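Side-chain contacts in Amuc_1102 (Akkermansia muciniphila, PDB 7DSZ), which is of unconfirmed function but adopts an immunoglobulin-like fold related to archaeal type IV pilus proteins, and so may belong to a pilus-like assembly: residues 82-85 / 91-94; 84-89 / 120-125. All coordinates share one frame; numbering follows the deposited sequence.

Contact 1 of 2, residues 82-85 / 91-94; sequences VVNP and YLKL
The carbonyl oxygen of Val-82 is gripped from the neighbouring strand by two donors of unequal strength. Leu-92 N gives it a short hydrogen bond, N to Val-82 O 2.7 Å, and the CA-H of Tyr-91 adds a weaker contact, CA to Val-82 O 3.2 Å. The return bond, Val-82 N to Leu-92 O at 3.1 Å, completes an antiparallel hydrogen-bonded pair, whose side chains stand on one face of the sheet. There Val-82 CG2 rests against Leu-92 CB at 4.1 Å. Beyond it the isobutyl fork of Leu-92 reaches under Asn-84: CG lies 3.7 Å from Asn-84 CB, while CD1 and CD2 lie equally close to the amide carbon, both on the same side of it. Leu-92 CD1 also touches Pro-85 CD, at 4.2 Å. With its CG anti to the backbone N (chi1 -171°), Asn-84 lays its apolar CB on the leucine and turns ND2 to Gln-90 OE1 and to Thr-12 O of the second subunit. Branched aliphatic residues suit this face because they fill it without asking for partners. An alanine in place of Leu-92 would keep the backbone bonds but would probably open a gap beneath Asn-84 and Pro-85, depriving the amide of its apolar support. At the next, non-hydrogen-bonded pair the side chains diverge, yet Val-83 CG2 still meets the ring of Tyr-91 obliquely, at CE1, 3.6 Å away; the Val-82 carbonyl lies by the edge of the same ring. Together these residues form the closing end of the hairpin made by strands 70-83 and 91-104, with strand 134-143 beside the first, strand 169-171 beside the second, and Tyr-175 from a loop packed on Pro-85 and Leu-92.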
ATOM      1  N   VAL C  82       7.610 -25.368   0.061  1.00 23.53           N
ATOM      2  CA  VAL C  82       9.051 -25.404  -0.144  1.00 23.89           C
ATOM      3  C   VAL C  82       9.678 -26.093   1.064  1.00 21.36           C
ATOM      4  O   VAL C  82       9.078 -26.186   2.138  1.00 26.33           O
ATOM      5  CB  VAL C  82       9.663 -23.988  -0.337  1.00 24.02           C
ATOM      6  CG1 VAL C  82       8.976 -23.258  -1.488  1.00 23.52           C
ATOM      7  CG2 VAL C  82       9.540 -23.167   0.951  1.00 22.64           C
ATOM      8  N   VAL C  83      10.907 -26.573   0.875  1.00 30.93           N
ATOM      9  CA  VAL C  83      11.663 -27.130   1.992  1.00 28.57           C
ATOM     10  C   VAL C  83      12.117 -25.999   2.903  1.00 27.38           C
ATOM     11  O   VAL C  83      12.677 -24.999   2.433  1.00 28.35           O
ATOM     12  CB  VAL C  83      12.867 -27.933   1.481  1.00 34.55           C
ATOM     13  CG1 VAL C  83      13.720 -28.411   2.658  1.00 32.58           C
ATOM     14  CG2 VAL C  83      12.408 -29.111   0.619  1.00 34.28           C
ATOM     15  N   ASN C  84      11.871 -26.148   4.211  1.00 29.26           N
ATOM     16  CA  ASN C  84      12.358 -25.194   5.202  1.00 33.55           C
ATOM     17  C   ASN C  84      13.879 -25.171   5.137  1.00 37.12           C
ATOM     18  O   ASN C  84      14.527 -26.171   5.472  1.00 35.22           O
ATOM     19  CB  ASN C  84      11.885 -25.557   6.612  1.00 31.30           C
ATOM     20  CG  ASN C  84      12.199 -24.471   7.628  1.00 30.65           C
ATOM     21  OD1 ASN C  84      13.026 -23.602   7.380  1.00 29.38           O
ATOM     22  ND2 ASN C  84      11.534 -24.517   8.776  1.00 29.96           N
ATOM     23  N   PRO C  85      14.486 -24.062   4.703  1.00 31.98           N
ATOM     24  CA  PRO C  85      15.951 -24.033   4.600  1.00 27.29           C
ATOM     25  C   PRO C  85      16.642 -24.044   5.947  1.00 29.86           C
ATOM     26  O   PRO C  85      17.853 -24.291   5.993  1.00 36.31           O
ATOM     27  CB  PRO C  85      16.228 -22.730   3.839  1.00 27.18           C
ATOM     28  CG  PRO C  85      15.052 -21.848   4.176  1.00 24.41           C
ATOM     29  CD  PRO C  85      13.869 -22.776   4.309  1.00 25.72           C
ATOM     30  N   TYR C  91       8.640 -29.169   5.532  1.00 38.16           N
ATOM     31  CA  TYR C  91       8.210 -28.272   4.472  1.00 33.25           C
ATOM     32  C   TYR C  91       7.523 -27.058   5.075  1.00 30.71           C
ATOM     33  O   TYR C  91       6.863 -27.149   6.117  1.00 33.84           O
ATOM     34  CB  TYR C  91       7.239 -28.966   3.503  1.00 33.43           C
ATOM     35  CG  TYR C  91       7.847 -30.073   2.678  1.00 35.97           C
ATOM     36  CD1 TYR C  91       8.657 -29.788   1.597  1.00 33.11           C
ATOM     37  CD2 TYR C  91       7.591 -31.411   2.970  1.00 45.25           C
ATOM     38  CE1 TYR C  91       9.212 -30.793   0.833  1.00 42.50           C
ATOM     39  CE2 TYR C  91       8.138 -32.426   2.202  1.00 43.05           C
ATOM     40  CZ  TYR C  91       8.950 -32.108   1.137  1.00 46.60           C
ATOM     41  OH  TYR C  91       9.510 -33.099   0.365  1.00 52.81           O
ATOM     42  N   LEU C  92       7.666 -25.919   4.397  1.00 29.16           N
ATOM     43  CA  LEU C  92       6.916 -24.714   4.714  1.00 25.33           C
ATOM     44  C   LEU C  92       5.749 -24.593   3.742  1.00 22.06           C
ATOM     45  O   LEU C  92       5.935 -24.745   2.539  1.00 26.90           O
ATOM     46  CB  LEU C  92       7.807 -23.473   4.614  1.00 24.77           C
ATOM     47  CG  LEU C  92       8.963 -23.460   5.616  1.00 27.99           C
ATOM     48  CD1 LEU C  92       9.828 -22.226   5.421  1.00 29.45           C
ATOM     49  CD2 LEU C  92       8.415 -23.541   7.044  1.00 27.88           C
ATOM     50  N   LYS C  93       4.564 -24.331   4.266  1.00 26.90           N
ATOM     51  CA  LYS C  93       3.390 -24.074   3.440  1.00 26.73           C
ATOM     52  C   LYS C  93       3.114 -22.577   3.459  1.00 21.71           C
ATOM     53  O   LYS C  93       2.837 -22.004   4.518  1.00 24.84           O
ATOM     54  CB  LYS C  93       2.179 -24.862   3.932  1.00 26.38           C
ATOM     55  CG  LYS C  93       0.931 -24.647   3.086  1.00 27.17           C
ATOM     56  CD  LYS C  93      -0.132 -25.707   3.345  1.00 30.95           C
ATOM     57  CE  LYS C  93      -0.593 -25.682   4.796  1.00 29.33           C
ATOM     58  NZ  LYS C  93      -1.628 -26.731   5.072  1.00 32.53           N
ATOM     59  N   LEU C  94       3.218 -21.950   2.290  1.00 22.56           N
ATOM     60  CA  LEU C  94       2.994 -20.522   2.121  1.00 19.92           C
ATOM     61  C   LEU C  94       1.613 -20.313   1.517  1.00 20.82           C
ATOM     62  O   LEU C  94       1.238 -21.006   0.566  1.00 20.82           O
ATOM     63  CB  LEU C  94       4.059 -19.913   1.210  1.00 20.13           C
ATOM     64  CG  LEU C  94       5.495 -20.349   1.493  1.00 23.30           C
ATOM     65  CD1 LEU C  94       6.430 -19.590   0.554  1.00 21.48           C
ATOM     66  CD2 LEU C  94       5.870 -20.129   2.970  1.00 21.44           C
TER

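Contact 2 of 2, residues 84-89 / 120-125; sequences NPDRSR and VKRITG
A hairpin loop here meets the last turn of helix 117-124 at the border with a second subunit, where an Asp-Arg salt bridge is surrounded by groups of that neighbouring chain. Arg-122 NH2 donates to Asp-86 OD2 at 3.1 Å, in a bond bent to 144° at the hydrogen. The carboxylate oxygen is met nearly along its C-O axis but is tilted from the guanidinium plane, and the two flat groups are turned 52° apart, so they join through one oxygen and one nitrogen. Arg-122 gets there by leaving the helix with CG anti to the backbone N (chi1 -175°) and running extended to NE; such length and its several N-H groups suit a residue that must serve two chains. NH2 also forms a salt bridge with Asp-72 of the second subunit, and Ser-68 OG and Asn-102 OD1 of that subunit accept from NE and NH1. Asp-86 OD1 in turn accepts from Ser-68 N of the same subunit. The arginine's charge is likely to keep both carboxylates ionised.

The loop itself is shaped by an Asx turn: Asn-84 OD1 accepts from Asp-86 N at 2.9 Å, the donor standing above the carbonyl plane. Between the two lies Pro-85, whose ring presses on the helix backbone. Its CB and CG both approach Arg-122 O, at 3.3 Å each, and CB lies 3.7 Å from Ile-123 O. Proline fits the middle of this turn because its ring holds phi near the value the turn requires and it needs no N-H partner there.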
ATOM      1  N   ASN C  84      11.871 -26.148   4.211  1.00 29.26           N
ATOM      2  CA  ASN C  84      12.358 -25.194   5.202  1.00 33.55           C
ATOM      3  C   ASN C  84      13.879 -25.171   5.137  1.00 37.12           C
ATOM      4  O   ASN C  84      14.527 -26.171   5.472  1.00 35.22           O
ATOM      5  CB  ASN C  84      11.885 -25.557   6.612  1.00 31.30           C
ATOM      6  CG  ASN C  84      12.199 -24.471   7.628  1.00 30.65           C
ATOM      7  OD1 ASN C  84      13.026 -23.602   7.380  1.00 29.38           O
ATOM      8  ND2 ASN C  84      11.534 -24.517   8.776  1.00 29.96           N
ATOM      9  N   PRO C  85      14.486 -24.062   4.703  1.00 31.98           N
ATOM     10  CA  PRO C  85      15.951 -24.033   4.600  1.00 27.29           C
ATOM     11  C   PRO C  85      16.642 -24.044   5.947  1.00 29.86           C
ATOM     12  O   PRO C  85      17.853 -24.291   5.993  1.00 36.31           O
ATOM     13  CB  PRO C  85      16.228 -22.730   3.839  1.00 27.18           C
ATOM     14  CG  PRO C  85      15.052 -21.848   4.176  1.00 24.41           C
ATOM     15  CD  PRO C  85      13.869 -22.776   4.309  1.00 25.72           C
ATOM     16  N   ASP C  86      15.922 -23.764   7.036  1.00 30.00           N
ATOM     17  CA  ASP C  86      16.488 -23.783   8.378  1.00 30.81           C
ATOM     18  C   ASP C  86      16.301 -25.111   9.091  1.00 44.01           C
ATOM     19  O   ASP C  86      17.037 -25.391  10.045  1.00 41.22           O
ATOM     20  CB  ASP C  86      15.860 -22.694   9.246  1.00 28.67           C
ATOM     21  CG  ASP C  86      16.310 -21.312   8.857  1.00 33.09           C
ATOM     22  OD1 ASP C  86      17.461 -21.176   8.397  1.00 31.96           O
ATOM     23  OD2 ASP C  86      15.505 -20.366   9.002  1.00 37.40           O
ATOM     24  N   ARG C  87      15.305 -25.919   8.675  1.00 39.13           N
ATOM     25  CA  ARG C  87      15.029 -27.242   9.264  1.00 42.74           C
ATOM     26  C   ARG C  87      14.601 -28.140   8.107  1.00 40.28           C
ATOM     27  O   ARG C  87      13.407 -28.330   7.851  1.00 51.51           O
ATOM     28  CB  ARG C  87      13.953 -27.175  10.348  1.00 44.30           C
ATOM     29  CG  ARG C  87      14.210 -26.153  11.441  1.00 46.16           C
ATOM     30  CD  ARG C  87      12.908 -25.707  12.077  1.00 50.52           C
ATOM     31  NE  ARG C  87      12.181 -26.816  12.692  1.00 64.12           N
ATOM     32  CZ  ARG C  87      12.102 -27.019  14.003  1.00 63.09           C
ATOM     33  NH1 ARG C  87      12.703 -26.185  14.838  1.00 66.75           N
ATOM     34  NH2 ARG C  87      11.418 -28.049  14.481  1.00 68.49           N
ATOM     35  N   SER C  88      15.586 -28.694   7.404  1.00 42.70           N
ATOM     36  CA  SER C  88      15.333 -29.410   6.156  1.00 54.57           C
ATOM     37  C   SER C  88      14.476 -30.659   6.335  1.00 57.06           C
ATOM     38  O   SER C  88      14.071 -31.261   5.334  1.00 54.22           O
ATOM     39  CB  SER C  88      16.662 -29.785   5.507  1.00 59.95           C
ATOM     40  OG  SER C  88      17.509 -30.412   6.453  1.00 64.78           O
ATOM     41  N   ARG C  89      14.191 -31.064   7.573  1.00 50.49           N
ATOM     42  CA  ARG C  89      13.294 -32.184   7.802  1.00 52.80           C
ATOM     43  C   ARG C  89      11.835 -31.843   7.503  1.00 57.28           C
ATOM     44  O   ARG C  89      11.004 -32.755   7.443  1.00 49.44           O
ATOM     45  CB  ARG C  89      13.448 -32.667   9.248  1.00 64.98           C
ATOM     46  CG  ARG C  89      13.377 -34.182   9.424  1.00 66.32           C
ATOM     47  CD  ARG C  89      14.325 -34.697  10.521  1.00 73.26           C
ATOM     48  NE  ARG C  89      14.923 -33.626  11.320  1.00 79.72           N
ATOM     49  CZ  ARG C  89      15.611 -33.821  12.445  1.00 81.54           C
ATOM     50  NH1 ARG C  89      15.786 -35.049  12.915  1.00 75.73           N
ATOM     51  NH2 ARG C  89      16.120 -32.786  13.105  1.00 77.15           N
ATOM     52  N   VAL C 120      13.385 -15.819  -2.016  1.00 19.89           N
ATOM     53  CA  VAL C 120      13.934 -16.843  -2.914  1.00 20.09           C
ATOM     54  C   VAL C 120      15.355 -17.212  -2.501  1.00 20.09           C
ATOM     55  O   VAL C 120      15.717 -18.397  -2.453  1.00 22.11           O
ATOM     56  CB  VAL C 120      13.880 -16.368  -4.375  1.00 20.27           C
ATOM     57  CG1 VAL C 120      14.605 -17.359  -5.296  1.00 23.05           C
ATOM     58  CG2 VAL C 120      12.428 -16.169  -4.801  1.00 17.87           C
ATOM     59  N   LYS C 121      16.176 -16.208  -2.200  1.00 19.24           N
ATOM     60  CA  LYS C 121      17.557 -16.481  -1.810  1.00 22.70           C
ATOM     61  C   LYS C 121      17.609 -17.236  -0.490  1.00 26.62           C
ATOM     62  O   LYS C 121      18.423 -18.154  -0.323  1.00 23.79           O
ATOM     63  CB  LYS C 121      18.351 -15.177  -1.720  1.00 24.51           C
ATOM     64  CG  LYS C 121      19.816 -15.401  -1.301  1.00 29.56           C
ATOM     65  CD  LYS C 121      20.665 -14.153  -1.473  1.00 30.48           C
ATOM     66  CE  LYS C 121      22.135 -14.482  -1.204  1.00 45.77           C
ATOM     67  NZ  LYS C 121      22.968 -13.260  -1.069  1.00 47.39           N
ATOM     68  N   ARG C 122      16.747 -16.865   0.460  1.00 20.69           N
ATOM     69  CA  ARG C 122      16.686 -17.580   1.734  1.00 21.27           C
ATOM     70  C   ARG C 122      16.287 -19.039   1.538  1.00 27.04           C
ATOM     71  O   ARG C 122      16.860 -19.941   2.169  1.00 22.70           O
ATOM     72  CB  ARG C 122      15.704 -16.884   2.672  1.00 20.11           C
ATOM     73  CG  ARG C 122      15.669 -17.488   4.076  1.00 21.22           C
ATOM     74  CD  ARG C 122      14.767 -16.712   4.999  1.00 19.02           C
ATOM     75  NE  ARG C 122      14.821 -17.297   6.336  1.00 21.33           N
ATOM     76  CZ  ARG C 122      13.884 -17.150   7.262  1.00 26.64           C
ATOM     77  NH1 ARG C 122      12.819 -16.392   7.017  1.00 21.13           N
ATOM     78  NH2 ARG C 122      14.013 -17.759   8.437  1.00 28.25           N
ATOM     79  N   ILE C 123      15.308 -19.296   0.667  1.00 21.73           N
ATOM     80  CA  ILE C 123      14.834 -20.667   0.460  1.00 22.79           C
ATOM     81  C   ILE C 123      15.897 -21.507  -0.235  1.00 25.05           C
ATOM     82  O   ILE C 123      16.150 -22.656   0.148  1.00 27.02           O
ATOM     83  CB  ILE C 123      13.514 -20.672  -0.340  1.00 21.31           C
ATOM     84  CG1 ILE C 123      12.362 -20.125   0.506  1.00 20.15           C
ATOM     85  CG2 ILE C 123      13.176 -22.109  -0.803  1.00 23.62           C
ATOM     86  CD1 ILE C 123      11.094 -19.798  -0.333  1.00 21.06           C
ATOM     87  N   THR C 124      16.536 -20.955  -1.262  1.00 24.75           N
ATOM     88  CA  THR C 124      17.371 -21.746  -2.156  1.00 30.56           C
ATOM     89  C   THR C 124      18.856 -21.622  -1.872  1.00 33.03           C
ATOM     90  O   THR C 124      19.625 -22.471  -2.332  1.00 34.98           O
ATOM     91  CB  THR C 124      17.139 -21.342  -3.614  1.00 28.59           C
ATOM     92  OG1 THR C 124      17.665 -20.031  -3.838  1.00 26.24           O
ATOM     93  CG2 THR C 124      15.652 -21.370  -3.947  1.00 28.79           C
ATOM     94  N   GLY C 125      19.273 -20.579  -1.153  1.00 28.48           N
ATOM     95  CA  GLY C 125      20.670 -20.357  -0.867  1.00 33.08           C
ATOM     96  C   GLY C 125      21.407 -19.540  -1.899  1.00 36.88           C
ATOM     97  O   GLY C 125      22.575 -19.199  -1.676  1.00 39.06           O
TER

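How the contacts relate
From the N terminus, strand 70-83 ends in the stretch that serves both contacts, which share Asn-84 and Pro-85. Contact 1 closes the shorter loop, joining 82-85 to 91-94 across the five residues of the hairpin turn. Contact 2 takes up part of that turn and spans a longer excursion, along strands 91-104 and 109-115, before the chain returns as helix 117-124. Residues 91-94 lie within the loop closed by contact 2, and the two spans cross in chain order, Asp-86 being inside the first loop and Arg-122 beyond it. The contact centres lie about 7 Å apart, and Val-82 CG2 packs on Ile-123 CD1 at 3.9 Å. They tie the hairpin end to the helix, beside the second subunit.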